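Local coordinates for protein esterase (Xanthomonas oryzae pv. oryzae, PDB 3H2G) that hydrolyses ester bonds as a cell wall-degrading esterase that this rice pathogen uses in virulence, at residues 78-83 against 116-121; 167-172 against 198-203; 87-92 against 126-131; 134-139 against 175-180. All blocks are in the same frame, centred on the assembly; numbering follows the deposited sequence.

Contact 1. Residues 78-83 against 116-121; sequences PYPLLG and QGYVVV
Leu81 and Leu82 lie beside Val119 and Val120 in two neighbouring parallel strands, joined by three backbone hydrogen bonds. Val119 N gives to Pro80 O at 3.1 Å, Leu82 N to Val119 O at 2.7 Å and Val121 N to Leu82 O at 2.9 Å. The chain of 79-83 thus bonds through Pro80 and Leu82, leaving Leu81 to pair its backbone with the strand on its other flank. On the face that carries Leu81, Val119 and Val121, the CD1 methyl of Leu81 touches both valines. It meets Val119 CG1 at 3.6 Å and, more tightly than usual van der Waals contact, Val121 CG2 at 3.5 Å. Leu81 has CG anti to the backbone N (chi1 178°), and its end swings back toward the valine strand. At the start of the pair, Tyr79 CB rests on Val119 CG2 at 3.6 Å, the two side chains crossing at about a right angle. Pro80 CG lies 3.6 Å from Tyr118 CD2. Gly117, with positive phi, closes a Schellman motif at the end of helix 108-114 and turns the chain into this strand; its carbonyl O is buried near Tyr79 CB without a polar partner. The phenol hydroxyls are anchored farther out, Tyr79 OH on Cys75 O and Tyr118 OH on Asp394. Helix 141-162 packs Met152, Ala155, Arg156 and Leu159 over the face of Leu81 and the two valines, strand 60-71 lies beyond Val119, and strand 169-175 flanks 79-85 on the other side.

Contact 2. Residues 167-172 against 198-203; sequences SGKVML and HLVASA
Leu172 and Leu199 form the close-packed part of this parallel strand pair: Leu199 CD1 lies 3.7 Å from Leu172 CG, the two side chains crossing at about a right angle. On the other face, Met171 CG meets Ala201 CB at 3.9 Å, and Val200 CG2 at 3.8 Å. Val200 CG1 is anti to the carbonyl carbon (chi1 -62°), which leaves CG2 between backbone N and carbonyl carbon, close to Val170 O and Met171 CG. The backbone is stitched by Val170 N to His198 O, Val200 N to Val170 O at 2.8 Å, Leu172 N to Ala201 O and Ala203 N to Leu172 O. The register slips between Leu199 and Ala201, and there Ala201 N is buried with no partner. Towards Gly168 and His198 the contact opens to solvent. One water donates to Gly168 O and accepts from His198 N at 2.8 Å, while a second is hydrogen-bonded to His198 NE2 and weakly accepts from Lys169 NZ. Lys169 NZ and His198 NE2 stay 4.3 Å apart, so any positive charge on the imidazole would probably be disfavoured by the ammonium. The inner part of this beta-alpha-beta pairing thus relies on apolar packing and backbone bonds, whereas waters supplement the direct bonds at its outer end.

Contact 3. Residues 87-92 against 126-131; sequences PTEALR and LGLGKS
Two loops that leave the C-terminal ends of neighbouring sheet strands meet here, Arg92 and Glu89 on one, and on the other Leu128 at the head of a type II' beta turn that runs to Ser131. Leu128 supplies the apolar part: its CD1 methyl touches Glu89 CB at 4.0 Å and its CD2 methyl reaches Arg92 CA at 3.8 Å. CG of Leu128 is anti to the carbonyl carbon (chi1 -59°), and the branch end comes nearer the opposite loop than its CB does. Arg92 O takes a weak, bent hydrogen bond from Gly129 N at 2.9 Å (125° at the hydrogen), and Leu128 CA makes a CA-H...O contact with the same oxygen. The arginine chain bends at chi3, and a water in the plane of the guanidinium, at its edge, accepts from Arg92 NE at 2.9 Å and lies within hydrogen-bonding distance of Gly127 O, to which it may donate. Each loop is braced internally: Glu89 OE2 uses its anti lone pair for Leu91 N, and Ser131 OG accepts from Gly127 N at 3.0 Å. Around the pair, Glu89 O binds Tyr237 OH of helix 231-246, Ala90 packs on Leu275 and Met278 of helix 275-280, and Lys130 lies against Thr50 of strand 43-54.

Contact 4. Residues 134-139 against 175-180; sequences AYHPYL and YSQGGH
Gln177 carries CG anti to its backbone N (chi1 173°) and runs on extended, which sends its amide from the first turn of helix 177-192 into the loop 134-139. His136, with its own CG also anti to N (chi1 172°), reaches back toward it, so that the two side chains meet tip to tip with imidazole and amide planes 52° apart. Which amide atom faces His136 is uncertain, because the amide is probably turned over in the model. Tyr138 comes to the same amide with the CD1-CE1 edge of its ring, the amide carbon Gln177 CD lying 3.5 Å from Tyr138 CE1 and the planes nearly perpendicular. Leu139 packs against both helix side chains: its CD2 methyl touches Gln177 CG at 3.8 Å and sits over one face of the His180 ring, 4.1 Å from His180 CG. Leu139 CG in turn lies over the centre of the Tyr138 ring, within the same segment. The inverse gamma turn at Pro137 sets His136 and Tyr138 either side of a tight bend. Tyr138 OH is held by Thr88, and the Tyr138 ring stacks on Tyr237; the His136 and Tyr125 rings meet with nearly parallel planes. Next to Gln177 is Ser176, whose OG is hydrogen-bonded to His377 NE2. The strained backbone of Ser176, with positive phi between strand 169-175 and helix 177-192, and the Gly174-Ser176-Gly178 pattern match the nucleophile elbow of alpha/beta-hydrolases, consistent with Ser176 acting in a triad with His377 and Asp336.

Contacts 1 and 2 sit in the same mixed sheet, their centres about 9 Å apart, with strands 79-85 and 169-175 as neighbours joining them through backbone hydrogen bonds. Contacts 3 and 4, also about 9 Å between centres, lie in loops and a helix start beyond the strand ends and are linked by a Thr88-Tyr138 hydrogen bond and a weak one from Arg92 to Ala134. The centres of the two pairs stand 21 to 25 Å apart. Along the chain, contact 1 interleaves with contact 3 and contact 2 with contact 4. The sheet thus carries at one end the loops that surround the probable nucleophile, as expected of an alpha/beta-hydrolase.

Contact 1. Residues 78-83 against 116-121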
loop_
_atom_site.group_PDB
_atom_site.type_symbol
_atom_site.label_atom_id
_atom_site.label_comp_id
_atom_site.label_asym_id
_atom_site.label_seq_id
_atom_site.Cartn_x
_atom_site.Cartn_y
_atom_site.Cartn_z
ATOM N N PRO A 78 -19.212 17.847 8.125
ATOM C CA PRO A 78 -18.208 16.910 8.643
ATOM C C PRO A 78 -17.552 16.156 7.490
ATOM O O PRO A 78 -18.132 16.049 6.411
ATOM C CB PRO A 78 -19.026 15.966 9.530
ATOM C CG PRO A 78 -20.303 16.712 9.796
ATOM C CD PRO A 78 -20.565 17.408 8.500
ATOM N N TYR A 79 -16.361 15.618 7.730
ATOM C CA TYR A 79 -15.631 14.895 6.692
ATOM C C TYR A 79 -15.411 13.432 7.033
ATOM O O TYR A 79 -15.246 13.072 8.196
ATOM C CB TYR A 79 -14.244 15.507 6.483
ATOM C CG TYR A 79 -14.216 17.008 6.376
ATOM C CD1 TYR A 79 -14.779 17.659 5.282
ATOM C CD2 TYR A 79 -13.618 17.779 7.370
ATOM C CE1 TYR A 79 -14.747 19.051 5.178
ATOM C CE2 TYR A 79 -13.577 19.167 7.279
ATOM C CZ TYR A 79 -14.144 19.796 6.181
ATOM O OH TYR A 79 -14.113 21.168 6.096
ATOM N N PRO A 80 -15.400 12.565 6.012
ATOM C CA PRO A 80 -15.171 11.141 6.262
ATOM C C PRO A 80 -13.659 10.993 6.471
ATOM O O PRO A 80 -12.886 11.842 6.020
ATOM C CB PRO A 80 -15.641 10.487 4.967
ATOM C CG PRO A 80 -15.280 11.517 3.932
ATOM C CD PRO A 80 -15.729 12.807 4.594
ATOM N N LEU A 81 -13.244 9.937 7.162
ATOM C CA LEU A 81 -11.826 9.695 7.412
ATOM C C LEU A 81 -11.366 8.529 6.548
ATOM O O LEU A 81 -11.836 7.405 6.718
ATOM C CB LEU A 81 -11.591 9.363 8.889
ATOM C CG LEU A 81 -10.145 9.040 9.284
ATOM C CD1 LEU A 81 -9.267 10.251 9.043
ATOM C CD2 LEU A 81 -10.086 8.629 10.752
ATOM N N LEU A 82 -10.448 8.800 5.625
ATOM C CA LEU A 82 -9.936 7.771 4.725
ATOM C C LEU A 82 -8.509 7.350 5.070
ATOM O O LEU A 82 -7.587 8.163 5.015
ATOM C CB LEU A 82 -9.974 8.277 3.277
ATOM C CG LEU A 82 -9.385 7.354 2.204
ATOM C CD1 LEU A 82 -10.211 6.085 2.110
ATOM C CD2 LEU A 82 -9.369 8.079 0.862
ATOM N N GLY A 83 -8.342 6.081 5.436
ATOM C CA GLY A 83 -7.023 5.560 5.755
ATOM C C GLY A 83 -6.407 5.115 4.445
ATOM O O GLY A 83 -7.062 4.435 3.651
ATOM N N GLN A 116 -11.646 17.131 -2.233
ATOM C CA GLN A 116 -13.075 16.884 -2.331
ATOM C C GLN A 116 -13.730 16.664 -0.968
ATOM O O GLN A 116 -14.887 16.245 -0.892
ATOM C CB GLN A 116 -13.342 15.678 -3.237
ATOM C CG GLN A 116 -12.992 15.904 -4.701
ATOM C CD GLN A 116 -13.674 17.127 -5.297
ATOM O OE1 GLN A 116 -14.812 17.457 -4.950
ATOM N NE2 GLN A 116 -12.986 17.798 -6.216
ATOM N N GLY A 117 -12.989 16.927 0.104
ATOM C CA GLY A 117 -13.556 16.784 1.436
ATOM C C GLY A 117 -13.190 15.543 2.225
ATOM O O GLY A 117 -13.745 15.307 3.296
ATOM N N TYR A 118 -12.271 14.740 1.705
ATOM C CA TYR A 118 -11.852 13.536 2.409
ATOM C C TYR A 118 -10.638 13.805 3.289
ATOM O O TYR A 118 -9.638 14.347 2.825
ATOM C CB TYR A 118 -11.487 12.419 1.423
ATOM C CG TYR A 118 -12.654 11.821 0.676
ATOM C CD1 TYR A 118 -13.174 12.439 -0.461
ATOM C CD2 TYR A 118 -13.240 10.631 1.108
ATOM C CE1 TYR A 118 -14.249 11.885 -1.151
ATOM C CE2 TYR A 118 -14.319 10.069 0.428
ATOM C CZ TYR A 118 -14.816 10.701 -0.700
ATOM O OH TYR A 118 -15.881 10.154 -1.373
ATOM N N VAL A 119 -10.726 13.446 4.565
ATOM C CA VAL A 119 -9.578 13.598 5.450
ATOM C C VAL A 119 -8.767 12.347 5.127
ATOM O O VAL A 119 -9.297 11.235 5.160
ATOM C CB VAL A 119 -9.988 13.590 6.939
ATOM C CG1 VAL A 119 -8.746 13.568 7.827
ATOM C CG2 VAL A 119 -10.815 14.827 7.252
ATOM N N VAL A 120 -7.495 12.523 4.786
ATOM C CA VAL A 120 -6.662 11.386 4.423
ATOM C C VAL A 120 -5.528 11.157 5.409
ATOM O O VAL A 120 -4.772 12.072 5.719
ATOM C CB VAL A 120 -6.061 11.572 3.008
ATOM C CG1 VAL A 120 -5.274 10.327 2.608
ATOM C CG2 VAL A 120 -7.165 11.841 2.000
ATOM N N VAL A 121 -5.424 9.925 5.898
ATOM C CA VAL A 121 -4.377 9.561 6.843
ATOM C C VAL A 121 -3.622 8.348 6.324
ATOM O O VAL A 121 -4.229 7.341 5.964
ATOM C CB VAL A 121 -4.951 9.194 8.225
ATOM C CG1 VAL A 121 -3.806 8.887 9.187
ATOM C CG2 VAL A 121 -5.808 10.328 8.756
#

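Contact 2. Residues 167-172 against 198-203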
loop_
_atom_site.group_PDB
_atom_site.type_symbol
_atom_site.label_atom_id
_atom_site.label_comp_id
_atom_site.label_asym_id
_atom_site.label_seq_id
_atom_site.Cartn_x
_atom_site.Cartn_y
_atom_site.Cartn_z
ATOM N N SER A 167 -17.321 13.087 10.376
ATOM C CA SER A 167 -18.664 12.516 10.319
ATOM C C SER A 167 -18.781 11.237 11.135
ATOM O O SER A 167 -19.874 10.862 11.565
ATOM C CB SER A 167 -19.050 12.219 8.869
ATOM O OG SER A 167 -18.249 11.175 8.339
ATOM N N GLY A 168 -17.650 10.573 11.349
ATOM C CA GLY A 168 -17.652 9.328 12.092
ATOM C C GLY A 168 -17.486 8.166 11.130
ATOM O O GLY A 168 -17.119 7.059 11.526
ATOM N N LYS A 169 -17.753 8.419 9.854
ATOM C CA LYS A 169 -17.617 7.382 8.840
ATOM C C LYS A 169 -16.148 7.197 8.484
ATOM O O LYS A 169 -15.398 8.169 8.364
ATOM C CB LYS A 169 -18.421 7.748 7.590
ATOM C CG LYS A 169 -19.921 7.859 7.842
ATOM C CD LYS A 169 -20.687 8.073 6.551
ATOM C CE LYS A 169 -22.162 8.364 6.820
ATOM N NZ LYS A 169 -22.849 7.259 7.532
ATOM N N VAL A 170 -15.745 5.941 8.323
ATOM C CA VAL A 170 -14.366 5.614 7.993
ATOM C C VAL A 170 -14.299 4.829 6.689
ATOM O O VAL A 170 -15.172 4.016 6.391
ATOM C CB VAL A 170 -13.718 4.779 9.120
ATOM C CG1 VAL A 170 -12.277 4.432 8.767
ATOM C CG2 VAL A 170 -13.784 5.551 10.427
ATOM N N MET A 171 -13.253 5.082 5.913
ATOM C CA MET A 171 -13.061 4.397 4.646
ATOM C C MET A 171 -11.600 4.006 4.516
ATOM O O MET A 171 -10.744 4.520 5.239
ATOM C CB MET A 171 -13.455 5.310 3.487
ATOM C CG MET A 171 -14.913 5.726 3.505
ATOM S SD MET A 171 -15.291 6.760 2.089
ATOM C CE MET A 171 -16.793 7.582 2.652
ATOM N N LEU A 172 -11.323 3.094 3.594
ATOM C CA LEU A 172 -9.964 2.630 3.369
ATOM C C LEU A 172 -9.665 2.488 1.887
ATOM O O LEU A 172 -10.545 2.164 1.093
ATOM C CB LEU A 172 -9.754 1.260 4.026
ATOM C CG LEU A 172 -9.823 1.159 5.548
ATOM C CD1 LEU A 172 -9.857 -0.309 5.963
ATOM C CD2 LEU A 172 -8.622 1.873 6.158
ATOM N N HIS A 198 -16.076 3.061 12.219
ATOM C CA HIS A 198 -17.295 2.779 11.471
ATOM C C HIS A 198 -16.921 2.733 9.996
ATOM O O HIS A 198 -17.017 3.730 9.282
ATOM C CB HIS A 198 -18.347 3.869 11.728
ATOM C CG HIS A 198 -19.600 3.708 10.922
ATOM N ND1 HIS A 198 -20.069 2.478 10.511
ATOM C CD2 HIS A 198 -20.506 4.618 10.489
ATOM C CE1 HIS A 198 -21.208 2.636 9.862
ATOM N NE2 HIS A 198 -21.497 3.926 9.835
ATOM N N LEU A 199 -16.489 1.557 9.556
ATOM C CA LEU A 199 -16.055 1.337 8.183
ATOM C C LEU A 199 -17.241 1.228 7.227
ATOM O O LEU A 199 -18.068 0.324 7.352
ATOM C CB LEU A 199 -15.205 0.064 8.140
ATOM C CG LEU A 199 -14.355 -0.249 6.910
ATOM C CD1 LEU A 199 -13.397 0.903 6.617
ATOM C CD2 LEU A 199 -13.578 -1.532 7.175
ATOM N N VAL A 200 -17.319 2.146 6.266
ATOM C CA VAL A 200 -18.423 2.148 5.311
ATOM C C VAL A 200 -18.007 1.886 3.865
ATOM O O VAL A 200 -18.860 1.700 3.000
ATOM C CB VAL A 200 -19.196 3.484 5.357
ATOM C CG1 VAL A 200 -19.805 3.681 6.736
ATOM C CG2 VAL A 200 -18.270 4.640 5.010
ATOM N N ALA A 201 -16.704 1.860 3.606
ATOM C CA ALA A 201 -16.213 1.621 2.255
ATOM C C ALA A 201 -14.731 1.274 2.241
ATOM O O ALA A 201 -13.942 1.832 3.002
ATOM C CB ALA A 201 -16.455 2.855 1.384
ATOM N N SER A 202 -14.367 0.348 1.362
ATOM C CA SER A 202 -12.981 -0.073 1.211
ATOM C C SER A 202 -12.723 -0.205 -0.284
ATOM O O SER A 202 -13.501 -0.844 -0.992
ATOM C CB SER A 202 -12.751 -1.423 1.892
ATOM O OG SER A 202 -11.405 -1.841 1.737
ATOM N N ALA A 203 -11.643 0.402 -0.763
ATOM C CA ALA A 203 -11.318 0.335 -2.185
ATOM C C ALA A 203 -9.841 0.047 -2.448
ATOM O O ALA A 203 -9.082 0.943 -2.830
ATOM C CB ALA A 203 -11.730 1.643 -2.882
HETATM O O HOH W 1 -15.851 5.599 13.395
HETATM O O HOH W 2 -23.763 4.509 7.616
#

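Contact 3. Residues 87-92 against 126-131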
loop_
_atom_site.group_PDB
_atom_site.type_symbol
_atom_site.label_atom_id
_atom_site.label_comp_id
_atom_site.label_asym_id
_atom_site.label_seq_id
_atom_site.Cartn_x
_atom_site.Cartn_y
_atom_site.Cartn_z
ATOM N N PRO A 87 2.340 2.674 -1.743
ATOM C CA PRO A 87 2.998 1.590 -2.481
ATOM C C PRO A 87 4.402 1.252 -1.976
ATOM O O PRO A 87 4.916 1.886 -1.057
ATOM C CB PRO A 87 3.006 2.112 -3.916
ATOM C CG PRO A 87 3.186 3.591 -3.720
ATOM C CD PRO A 87 2.208 3.877 -2.586
ATOM N N THR A 88 5.020 0.249 -2.590
ATOM C CA THR A 88 6.355 -0.191 -2.193
ATOM C C THR A 88 7.344 0.960 -2.076
ATOM O O THR A 88 7.482 1.774 -2.993
ATOM C CB THR A 88 6.926 -1.222 -3.191
ATOM O OG1 THR A 88 5.969 -2.269 -3.389
ATOM C CG2 THR A 88 8.219 -1.833 -2.646
ATOM N N GLU A 89 8.028 1.020 -0.939
ATOM C CA GLU A 89 9.016 2.060 -0.682
ATOM C C GLU A 89 10.306 1.427 -0.172
ATOM O O GLU A 89 10.329 0.843 0.914
ATOM C CB GLU A 89 8.489 3.049 0.362
ATOM C CG GLU A 89 9.479 4.155 0.697
ATOM C CD GLU A 89 9.803 5.013 -0.509
ATOM O OE1 GLU A 89 8.929 5.803 -0.917
ATOM O OE2 GLU A 89 10.921 4.889 -1.054
ATOM N N ALA A 90 11.372 1.546 -0.958
ATOM C CA ALA A 90 12.670 0.981 -0.592
ATOM C C ALA A 90 13.602 1.998 0.065
ATOM O O ALA A 90 14.625 1.617 0.636
ATOM C CB ALA A 90 13.344 0.381 -1.822
ATOM N N LEU A 91 13.269 3.285 -0.028
ATOM C CA LEU A 91 14.105 4.316 0.594
ATOM C C LEU A 91 13.648 4.448 2.040
ATOM O O LEU A 91 12.601 5.028 2.321
ATOM C CB LEU A 91 13.958 5.663 -0.127
ATOM C CG LEU A 91 14.924 6.767 0.336
ATOM C CD1 LEU A 91 16.338 6.435 -0.125
ATOM C CD2 LEU A 91 14.498 8.115 -0.231
ATOM N N ARG A 92 14.444 3.901 2.952
ATOM C CA ARG A 92 14.128 3.908 4.377
ATOM C C ARG A 92 13.650 5.232 4.967
ATOM O O ARG A 92 12.666 5.262 5.702
ATOM C CB ARG A 92 15.339 3.413 5.180
ATOM C CG ARG A 92 15.224 3.655 6.683
ATOM C CD ARG A 92 16.390 3.061 7.455
ATOM N NE ARG A 92 16.226 1.626 7.673
ATOM C CZ ARG A 92 16.998 0.687 7.135
ATOM N NH1 ARG A 92 18.004 1.023 6.334
ATOM N NH2 ARG A 92 16.763 -0.591 7.402
ATOM N N LEU A 126 6.001 0.515 9.380
ATOM C CA LEU A 126 7.111 0.199 10.270
ATOM C C LEU A 126 8.407 0.161 9.465
ATOM O O LEU A 126 8.436 -0.365 8.355
ATOM C CB LEU A 126 6.910 -1.174 10.924
ATOM C CG LEU A 126 5.894 -1.361 12.051
ATOM C CD1 LEU A 126 5.935 -2.811 12.517
ATOM C CD2 LEU A 126 6.226 -0.436 13.211
ATOM N N GLY A 127 9.474 0.724 10.025
ATOM C CA GLY A 127 10.759 0.697 9.350
ATOM C C GLY A 127 11.003 1.748 8.284
ATOM O O GLY A 127 12.080 1.779 7.690
ATOM N N LEU A 128 10.018 2.604 8.036
ATOM C CA LEU A 128 10.157 3.653 7.029
ATOM C C LEU A 128 9.847 5.011 7.646
ATOM O O LEU A 128 9.294 5.086 8.741
ATOM C CB LEU A 128 9.211 3.385 5.855
ATOM C CG LEU A 128 9.422 2.044 5.145
ATOM C CD1 LEU A 128 8.305 1.818 4.137
ATOM C CD2 LEU A 128 10.790 2.026 4.463
ATOM N N GLY A 129 10.199 6.083 6.943
ATOM C CA GLY A 129 9.948 7.410 7.477
ATOM C C GLY A 129 10.691 7.599 8.787
ATOM O O GLY A 129 11.876 7.284 8.880
ATOM N N LYS A 130 9.999 8.096 9.810
ATOM C CA LYS A 130 10.628 8.324 11.110
ATOM C C LYS A 130 10.526 7.137 12.071
ATOM O O LYS A 130 10.882 7.253 13.244
ATOM C CB LYS A 130 10.015 9.556 11.775
ATOM C CG LYS A 130 10.255 10.863 11.041
ATOM C CD LYS A 130 9.612 12.015 11.805
ATOM C CE LYS A 130 9.837 13.350 11.120
ATOM N NZ LYS A 130 9.212 14.468 11.895
ATOM N N SER A 131 10.052 5.998 11.581
ATOM C CA SER A 131 9.904 4.815 12.424
ATOM C C SER A 131 11.232 4.319 12.991
ATOM O O SER A 131 12.272 4.412 12.336
ATOM C CB SER A 131 9.244 3.685 11.633
ATOM O OG SER A 131 9.202 2.490 12.394
HETATM O O HOH W 3 13.978 0.183 8.742
#

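Contact 4. Residues 134-139 against 175-180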
loop_
_atom_site.group_PDB
_atom_site.type_symbol
_atom_site.label_atom_id
_atom_site.label_comp_id
_atom_site.label_asym_id
_atom_site.label_seq_id
_atom_site.Cartn_x
_atom_site.Cartn_y
_atom_site.Cartn_z
ATOM N N ALA A 134 13.899 -1.534 12.845
ATOM C CA ALA A 134 15.122 -1.880 12.117
ATOM C C ALA A 134 14.961 -2.311 10.662
ATOM O O ALA A 134 15.926 -2.291 9.898
ATOM C CB ALA A 134 15.891 -2.951 12.890
ATOM N N TYR A 135 13.757 -2.720 10.276
ATOM C CA TYR A 135 13.508 -3.134 8.897
ATOM C C TYR A 135 12.049 -2.862 8.574
ATOM O O TYR A 135 11.279 -2.500 9.460
ATOM C CB TYR A 135 13.785 -4.636 8.713
ATOM C CG TYR A 135 12.895 -5.534 9.552
ATOM C CD1 TYR A 135 13.207 -5.814 10.884
ATOM C CD2 TYR A 135 11.724 -6.081 9.020
ATOM C CE1 TYR A 135 12.372 -6.616 11.669
ATOM C CE2 TYR A 135 10.883 -6.881 9.795
ATOM C CZ TYR A 135 11.212 -7.143 11.116
ATOM O OH TYR A 135 10.370 -7.916 11.885
ATOM N N HIS A 136 11.668 -3.019 7.311
ATOM C CA HIS A 136 10.269 -2.828 6.947
ATOM C C HIS A 136 9.641 -4.177 6.635
ATOM O O HIS A 136 10.117 -4.902 5.757
ATOM C CB HIS A 136 10.096 -1.926 5.723
ATOM C CG HIS A 136 8.681 -1.876 5.234
ATOM N ND1 HIS A 136 8.314 -2.252 3.958
ATOM C CD2 HIS A 136 7.529 -1.584 5.884
ATOM C CE1 HIS A 136 6.999 -2.199 3.846
ATOM N NE2 HIS A 136 6.498 -1.798 5.001
ATOM N N PRO A 137 8.574 -4.542 7.366
ATOM C CA PRO A 137 7.891 -5.821 7.140
ATOM C C PRO A 137 7.056 -5.721 5.861
ATOM O O PRO A 137 5.831 -5.612 5.907
ATOM C CB PRO A 137 7.013 -5.977 8.386
ATOM C CG PRO A 137 7.701 -5.123 9.425
ATOM C CD PRO A 137 8.109 -3.919 8.617
ATOM N N TYR A 138 7.739 -5.741 4.724
ATOM C CA TYR A 138 7.099 -5.646 3.418
ATOM C C TYR A 138 6.061 -6.757 3.211
ATOM O O TYR A 138 6.349 -7.932 3.417
ATOM C CB TYR A 138 8.186 -5.711 2.336
ATOM C CG TYR A 138 7.715 -5.514 0.910
ATOM C CD1 TYR A 138 6.936 -4.412 0.554
ATOM C CD2 TYR A 138 8.093 -6.406 -0.093
ATOM C CE1 TYR A 138 6.548 -4.203 -0.772
ATOM C CE2 TYR A 138 7.711 -6.204 -1.422
ATOM C CZ TYR A 138 6.939 -5.103 -1.752
ATOM O OH TYR A 138 6.556 -4.905 -3.062
ATOM N N LEU A 139 4.850 -6.363 2.821
ATOM C CA LEU A 139 3.754 -7.295 2.557
ATOM C C LEU A 139 3.335 -8.163 3.745
ATOM O O LEU A 139 2.824 -9.275 3.567
ATOM C CB LEU A 139 4.107 -8.180 1.354
ATOM C CG LEU A 139 4.285 -7.391 0.047
ATOM C CD1 LEU A 139 4.841 -8.297 -1.048
ATOM C CD2 LEU A 139 2.947 -6.795 -0.368
ATOM N N TYR A 175 -2.811 1.775 -2.830
ATOM C CA TYR A 175 -2.343 1.352 -4.144
ATOM C C TYR A 175 -1.117 0.443 -4.079
ATOM O O TYR A 175 -0.174 0.718 -3.335
ATOM C CB TYR A 175 -2.035 2.603 -4.984
ATOM C CG TYR A 175 -1.017 2.401 -6.086
ATOM C CD1 TYR A 175 -1.313 1.623 -7.207
ATOM C CD2 TYR A 175 0.254 2.965 -5.992
ATOM C CE1 TYR A 175 -0.363 1.409 -8.206
ATOM C CE2 TYR A 175 1.210 2.754 -6.983
ATOM C CZ TYR A 175 0.895 1.974 -8.086
ATOM O OH TYR A 175 1.843 1.750 -9.057
ATOM N N SER A 176 -1.155 -0.639 -4.861
ATOM C CA SER A 176 -0.065 -1.617 -4.955
ATOM C C SER A 176 0.138 -2.344 -3.624
ATOM O O SER A 176 -0.764 -3.044 -3.158
ATOM C CB SER A 176 1.226 -0.912 -5.391
ATOM O OG SER A 176 2.163 -1.844 -5.914
ATOM N N GLN A 177 1.314 -2.216 -3.011
ATOM C CA GLN A 177 1.506 -2.859 -1.713
ATOM C C GLN A 177 0.414 -2.274 -0.825
ATOM O O GLN A 177 -0.114 -2.947 0.060
ATOM C CB GLN A 177 2.863 -2.516 -1.085
ATOM C CG GLN A 177 2.973 -3.049 0.352
ATOM C CD GLN A 177 4.132 -2.474 1.154
ATOM O OE1 GLN A 177 4.281 -2.772 2.345
ATOM N NE2 GLN A 177 4.951 -1.654 0.518
ATOM N N GLY A 178 0.086 -1.008 -1.086
ATOM C CA GLY A 178 -0.938 -0.315 -0.321
ATOM C C GLY A 178 -2.314 -0.932 -0.461
ATOM O O GLY A 178 -3.168 -0.747 0.407
ATOM N N GLY A 179 -2.538 -1.647 -1.560
ATOM C CA GLY A 179 -3.823 -2.299 -1.765
ATOM C C GLY A 179 -3.887 -3.490 -0.828
ATOM O O GLY A 179 -4.945 -3.840 -0.303
ATOM N N HIS A 180 -2.732 -4.117 -0.631
ATOM C CA HIS A 180 -2.600 -5.256 0.268
ATOM C C HIS A 180 -2.822 -4.692 1.678
ATOM O O HIS A 180 -3.538 -5.273 2.490
ATOM C CB HIS A 180 -1.191 -5.851 0.126
ATOM C CG HIS A 180 -0.918 -7.021 1.024
ATOM N ND1 HIS A 180 -1.203 -8.323 0.666
ATOM C CD2 HIS A 180 -0.372 -7.083 2.261
ATOM C CE1 HIS A 180 -0.843 -9.135 1.646
ATOM N NE2 HIS A 180 -0.337 -8.408 2.625
#